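Local coordinates for histidine-containing Phosphotransfer Protein type 1, MtHPt1 (Medicago truncatula, PDB 3US6), which probably relays phosphoryl groups through a histidine between cytokinin sensor histidine kinases and response regulators in plant cytokinin signalling, at residues E2-I14 against L136-M149. Residues are numbered along the deposited sequence; the frame is centred on the assembly and turned at random. Where two conformers were deposited one is given.
Sequences EVGQMRRQWVDYI and LEQQIVAAGGSIPM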
loop_
_atom_site.group_PDB
_atom_site.type_symbol
_atom_site.label_atom_id
_atom_site.label_comp_id
_atom_site.label_asym_id
_atom_site.label_seq_id
_atom_site.Cartn_x
_atom_site.Cartn_y
_atom_site.Cartn_z
ATOM N N GLU A 2 -10.092 -3.021 28.403
ATOM C CA GLU A 2 -10.423 -2.297 27.157
ATOM C C GLU A 2 -9.990 -3.080 25.914
ATOM O O GLU A 2 -10.009 -2.534 24.833
ATOM C CB GLU A 2 -9.772 -0.913 27.144
ATOM C CG GLU A 2 -8.334 -0.897 26.651
ATOM C CD GLU A 2 -7.805 0.501 26.451
ATOM O OE1 GLU A 2 -6.577 0.692 26.608
ATOM O OE2 GLU A 2 -8.619 1.402 26.124
ATOM N N VAL A 3 -9.552 -4.331 26.072
ATOM C CA VAL A 3 -9.316 -5.222 24.947
ATOM C C VAL A 3 -10.548 -5.354 24.068
ATOM O O VAL A 3 -10.434 -5.348 22.847
ATOM C CB VAL A 3 -8.847 -6.627 25.438
ATOM C CG1 VAL A 3 -9.290 -7.749 24.493
ATOM C CG2 VAL A 3 -7.364 -6.631 25.581
ATOM N N GLY A 4 -11.733 -5.496 24.667
ATOM C CA GLY A 4 -12.946 -5.630 23.862
ATOM C C GLY A 4 -13.201 -4.413 22.991
ATOM O O GLY A 4 -13.605 -4.519 21.815
ATOM N N GLN A 5 -12.974 -3.248 23.585
ATOM C CA GLN A 5 -13.074 -1.986 22.861
ATOM C C GLN A 5 -12.053 -1.913 21.750
ATOM O O GLN A 5 -12.370 -1.434 20.663
ATOM C CB GLN A 5 -12.888 -0.789 23.805
ATOM C CG GLN A 5 -13.232 0.561 23.170
ATOM C CD GLN A 5 -14.599 0.564 22.452
ATOM O OE1 GLN A 5 -15.640 0.244 23.050
ATOM N NE2 GLN A 5 -14.593 0.923 21.158
ATOM N N MET A 6 -10.821 -2.291 22.016
ATOM C CA MET A 6 -9.792 -2.235 21.006
ATOM C C MET A 6 -10.168 -3.140 19.867
ATOM O O MET A 6 -9.904 -2.835 18.699
ATOM C CB MET A 6 -8.424 -2.643 21.540
ATOM C CG MET A 6 -7.812 -1.575 22.366
ATOM S SD MET A 6 -6.071 -1.803 22.775
ATOM C CE MET A 6 -6.289 -3.092 23.863
ATOM N N ARG A 7 -10.672 -4.318 20.176
ATOM C CA ARG A 7 -11.103 -5.234 19.106
ATOM C C ARG A 7 -12.208 -4.633 18.239
ATOM O O ARG A 7 -12.163 -4.744 17.027
ATOM C CB ARG A 7 -11.514 -6.584 19.671
ATOM C CG ARG A 7 -10.310 -7.345 20.243
ATOM C CD ARG A 7 -10.686 -8.526 21.101
ATOM N NE ARG A 7 -10.856 -9.648 20.216
ATOM C CZ ARG A 7 -12.027 -10.044 19.764
ATOM N NH1 ARG A 7 -13.140 -9.428 20.155
ATOM N NH2 ARG A 7 -12.062 -11.061 18.937
ATOM N N ARG A 8 -13.180 -4.007 18.856
ATOM C CA ARG A 8 -14.253 -3.351 18.081
ATOM C C ARG A 8 -13.690 -2.218 17.220
ATOM O O ARG A 8 -14.073 -2.068 16.045
ATOM C CB ARG A 8 -15.353 -2.833 19.004
ATOM C CG ARG A 8 -16.205 -3.923 19.672
ATOM C CD ARG A 8 -17.405 -3.319 20.485
ATOM N NE ARG A 8 -16.989 -2.550 21.664
ATOM C CZ ARG A 8 -16.702 -3.087 22.846
ATOM N NH1 ARG A 8 -16.776 -4.403 23.013
ATOM N NH2 ARG A 8 -16.331 -2.310 23.863
ATOM N N GLN A 9 -12.741 -1.450 17.737
ATOM C CA GLN A 9 -12.092 -0.411 16.966
ATOM C C GLN A 9 -11.351 -0.942 15.755
ATOM O O GLN A 9 -11.373 -0.333 14.732
ATOM C CB GLN A 9 -11.104 0.347 17.832
ATOM C CG GLN A 9 -11.728 1.102 18.947
ATOM C CD GLN A 9 -10.686 1.747 19.838
ATOM O OE1 GLN A 9 -9.679 1.173 20.155
ATOM N NE2 GLN A 9 -10.949 2.943 20.225
ATOM N N TRP A 10 -10.706 -2.076 15.914
ATOM C CA TRP A 10 -10.018 -2.740 14.814
ATOM C C TRP A 10 -10.973 -3.154 13.733
ATOM O O TRP A 10 -10.737 -2.877 12.558
ATOM C CB TRP A 10 -9.237 -3.994 15.337
ATOM C CG TRP A 10 -8.410 -4.756 14.296
ATOM C CD1 TRP A 10 -7.124 -4.551 13.984
ATOM C CD2 TRP A 10 -8.889 -5.792 13.398
ATOM N NE1 TRP A 10 -6.739 -5.404 12.958
ATOM C CE2 TRP A 10 -7.823 -6.131 12.561
ATOM C CE3 TRP A 10 -10.123 -6.423 13.213
ATOM C CZ2 TRP A 10 -7.917 -7.140 11.616
ATOM C CZ3 TRP A 10 -10.232 -7.373 12.252
ATOM C CH2 TRP A 10 -9.149 -7.734 11.470
ATOM N N VAL A 11 -12.041 -3.810 14.128
ATOM C CA VAL A 11 -13.057 -4.167 13.125
ATOM C C VAL A 11 -13.525 -2.964 12.324
ATOM O O VAL A 11 -13.570 -2.996 11.082
ATOM C CB VAL A 11 -14.258 -4.893 13.804
ATOM C CG1 VAL A 11 -15.448 -5.050 12.875
ATOM C CG2 VAL A 11 -13.802 -6.244 14.360
ATOM N N ASP A 12 -13.902 -1.914 13.042
ATOM C CA ASP A 12 -14.402 -0.717 12.402
ATOM C C ASP A 12 -13.316 -0.074 11.503
ATOM O O ASP A 12 -13.636 0.419 10.393
ATOM C CB ASP A 12 -14.931 0.307 13.421
ATOM C CG ASP A 12 -16.173 -0.186 14.155
ATOM O OD1 ASP A 12 -16.835 -1.131 13.663
ATOM O OD2 ASP A 12 -16.457 0.397 15.239
ATOM N N TYR A 13 -12.078 0.029 11.979
ATOM C CA TYR A 13 -11.013 0.671 11.211
ATOM C C TYR A 13 -10.693 -0.098 9.945
ATOM O O TYR A 13 -10.631 0.468 8.837
ATOM C CB TYR A 13 -9.795 0.882 12.102
ATOM C CG TYR A 13 -8.788 1.875 11.525
ATOM C CD1 TYR A 13 -9.080 3.234 11.515
ATOM C CD2 TYR A 13 -7.605 1.471 10.952
ATOM C CE1 TYR A 13 -8.196 4.151 10.977
ATOM C CE2 TYR A 13 -6.705 2.383 10.443
ATOM C CZ TYR A 13 -7.027 3.710 10.455
ATOM O OH TYR A 13 -6.075 4.566 9.921
ATOM N N ILE A 14 -10.501 -1.407 10.061
ATOM C CA ILE A 14 -10.133 -2.180 8.897
ATOM C C ILE A 14 -11.341 -2.216 7.949
ATOM O O ILE A 14 -11.135 -2.188 6.706
ATOM C CB ILE A 14 -9.627 -3.594 9.224
ATOM C CG1 ILE A 14 -8.790 -4.094 8.029
ATOM C CG2 ILE A 14 -10.715 -4.561 9.661
ATOM C CD1 ILE A 14 -8.097 -5.423 8.263
ATOM N N LEU A 136 -2.495 -0.931 16.506
ATOM C CA LEU A 136 -3.675 -1.364 17.253
ATOM C C LEU A 136 -3.603 -2.885 17.499
ATOM O O LEU A 136 -3.838 -3.378 18.596
ATOM C CB LEU A 136 -4.950 -1.012 16.508
ATOM C CG LEU A 136 -6.251 -1.404 17.215
ATOM C CD1 LEU A 136 -6.328 -0.816 18.596
ATOM C CD2 LEU A 136 -7.414 -0.916 16.374
ATOM N N GLU A 137 -3.248 -3.650 16.464
ATOM C CA GLU A 137 -3.059 -5.071 16.616
ATOM C C GLU A 137 -2.028 -5.379 17.718
ATOM O O GLU A 137 -2.221 -6.292 18.502
ATOM C CB GLU A 137 -2.605 -5.732 15.324
ATOM C CG GLU A 137 -3.686 -5.729 14.280
ATOM C CD GLU A 137 -3.354 -6.492 12.989
ATOM O OE1 GLU A 137 -2.346 -7.241 12.922
ATOM O OE2 GLU A 137 -4.171 -6.368 12.009
ATOM N N GLN A 138 -0.891 -4.690 17.690
ATOM C CA GLN A 138 0.126 -4.931 18.703
ATOM C C GLN A 138 -0.429 -4.670 20.098
ATOM O O GLN A 138 -0.146 -5.381 21.067
ATOM C CB GLN A 138 1.365 -4.056 18.476
ATOM C CG GLN A 138 2.128 -4.295 17.211
ATOM C CD GLN A 138 3.025 -5.525 17.161
ATOM O OE1 GLN A 138 3.578 -5.825 16.089
ATOM N NE2 GLN A 138 3.237 -6.199 18.295
ATOM N N GLN A 139 -1.258 -3.633 20.228
ATOM C CA GLN A 139 -1.874 -3.329 21.529
ATOM C C GLN A 139 -2.860 -4.413 21.981
ATOM O O GLN A 139 -2.834 -4.866 23.139
ATOM C CB GLN A 139 -2.561 -1.964 21.514
ATOM C CG GLN A 139 -1.609 -0.843 21.333
ATOM C CD GLN A 139 -2.232 0.472 20.795
ATOM O OE1 GLN A 139 -3.450 0.579 20.551
ATOM N NE2 GLN A 139 -1.370 1.435 20.526
ATOM N N ILE A 140 -3.685 -4.863 21.074
ATOM C CA ILE A 140 -4.645 -5.932 21.363
ATOM C C ILE A 140 -3.897 -7.170 21.887
ATOM O O ILE A 140 -4.282 -7.761 22.897
ATOM C CB ILE A 140 -5.498 -6.309 20.116
ATOM C CG1 ILE A 140 -6.468 -5.156 19.807
ATOM C CG2 ILE A 140 -6.307 -7.583 20.376
ATOM C CD1 ILE A 140 -7.091 -5.199 18.400
ATOM N N VAL A 141 -2.864 -7.603 21.165
ATOM C CA VAL A 141 -2.186 -8.832 21.499
ATOM C C VAL A 141 -1.389 -8.672 22.785
ATOM O O VAL A 141 -1.307 -9.610 23.599
ATOM C CB VAL A 141 -1.338 -9.360 20.322
ATOM C CG1 VAL A 141 -0.521 -10.603 20.720
ATOM C CG2 VAL A 141 -2.253 -9.714 19.155
ATOM N N ALA A 142 -0.789 -7.494 23.026
ATOM C CA ALA A 142 -0.040 -7.302 24.252
ATOM C C ALA A 142 -0.983 -7.352 25.420
ATOM O O ALA A 142 -0.584 -7.817 26.501
ATOM C CB ALA A 142 0.759 -5.966 24.229
ATOM N N ALA A 143 -2.202 -6.883 25.262
ATOM C CA ALA A 143 -3.229 -6.887 26.292
ATOM C C ALA A 143 -3.895 -8.255 26.469
ATOM O O ALA A 143 -4.864 -8.361 27.229
ATOM C CB ALA A 143 -4.253 -5.779 26.008
ATOM N N GLY A 144 -3.412 -9.297 25.786
ATOM C CA GLY A 144 -3.961 -10.630 25.941
ATOM C C GLY A 144 -5.103 -11.002 25.026
ATOM O O GLY A 144 -5.653 -12.093 25.152
ATOM N N GLY A 145 -5.466 -10.137 24.082
ATOM C CA GLY A 145 -6.552 -10.464 23.195
ATOM C C GLY A 145 -6.102 -11.051 21.894
ATOM O O GLY A 145 -4.923 -11.203 21.598
ATOM N N SER A 146 -7.057 -11.438 21.067
ATOM C CA SER A 146 -6.798 -11.931 19.779
ATOM C C SER A 146 -7.331 -10.913 18.750
ATOM O O SER A 146 -8.286 -10.251 19.007
ATOM C CB SER A 146 -7.390 -13.344 19.635
ATOM O OG SER A 146 -6.899 -14.196 20.676
ATOM N N ILE A 147 -6.730 -10.855 17.585
ATOM C CA ILE A 147 -7.240 -10.005 16.548
ATOM C C ILE A 147 -8.458 -10.694 15.981
ATOM O O ILE A 147 -8.405 -11.866 15.678
ATOM C CB ILE A 147 -6.203 -9.815 15.423
ATOM C CG1 ILE A 147 -4.855 -9.328 15.970
ATOM C CG2 ILE A 147 -6.733 -8.877 14.377
ATOM C CD1 ILE A 147 -4.946 -8.212 16.938
ATOM N N PRO A 148 -9.533 -9.959 15.813
ATOM C CA PRO A 148 -10.742 -10.548 15.255
ATOM C C PRO A 148 -10.540 -11.017 13.832
ATOM O O PRO A 148 -9.569 -10.698 13.219
ATOM C CB PRO A 148 -11.742 -9.393 15.312
ATOM C CG PRO A 148 -11.213 -8.476 16.313
ATOM C CD PRO A 148 -9.748 -8.551 16.150
ATOM N N MET A 149 -11.527 -11.795 13.412
ATOM C CA MET A 149 -11.759 -12.357 12.086
ATOM C C MET A 149 -10.923 -13.589 11.780
ATOM O O MET A 149 -11.404 -14.544 11.165
ATOM C CB MET A 149 -11.713 -11.327 10.953
ATOM C CG MET A 149 -11.784 -11.944 9.586
ATOM S SD MET A 149 -12.309 -10.942 8.163
ATOM C CE MET A 149 -11.846 -12.017 6.828
HETATM O O HOH W 1 -10.618 -13.262 17.642
#
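In this helical-bundle phosphotransfer protein the N-terminal helix packs nearly antiparallel against the end of helix 109-142, and a C-terminal tail folds back over both; Trp10 touches Glu137, Ile147 and Pro148 at the heart of the contact. The short helical segments run 152° apart, their axes 9.6 Å from each other. Helix 109-142 closes with a Schellman motif, Gly144 taking the positive phi that a side chain would resist; the absence of a side chain at Gly145 leaves room for Val3 CG1, while Val3 CG2 presses tightly on Ala143 CB. Met6, long and unbranched, lies in the interface between the helices: its CB rests on Ile140 CG1 (3.6 Å), and a bend at chi3 (-71°) brings CE to Ala143 CB while SD lies by Gln139 CB. The Trp10 indole, large, flat and with one polar edge, suits the junction of helix and tail. Ile147 CG2 makes a CH-pi contact 3.7 Å from the centroid of its six-membered ring; Pro148 CD lies over that same face, off centre, and Ile14 CG2 lies off centre over the opposite one. At the edge of the indole, Trp10 NE1 donates to Glu137 OE2 (2.9 Å), meeting the oxygen on its anti side, with ring and carboxylate planes 52° apart. Were Trp10 replaced by an alanine, Glu137 OE2 would probably lose this donor and a gap would open beside Ile147 and Pro148. Long enough to reach the tail, Arg7 lays one guanidinium face against Pro148 CG and donates a hydrogen bond from NE to Ser146 O (2.9 Å), in the carbonyl plane; a water accepts from Arg7 NH2 at 2.9 Å and donates to Ile147 O.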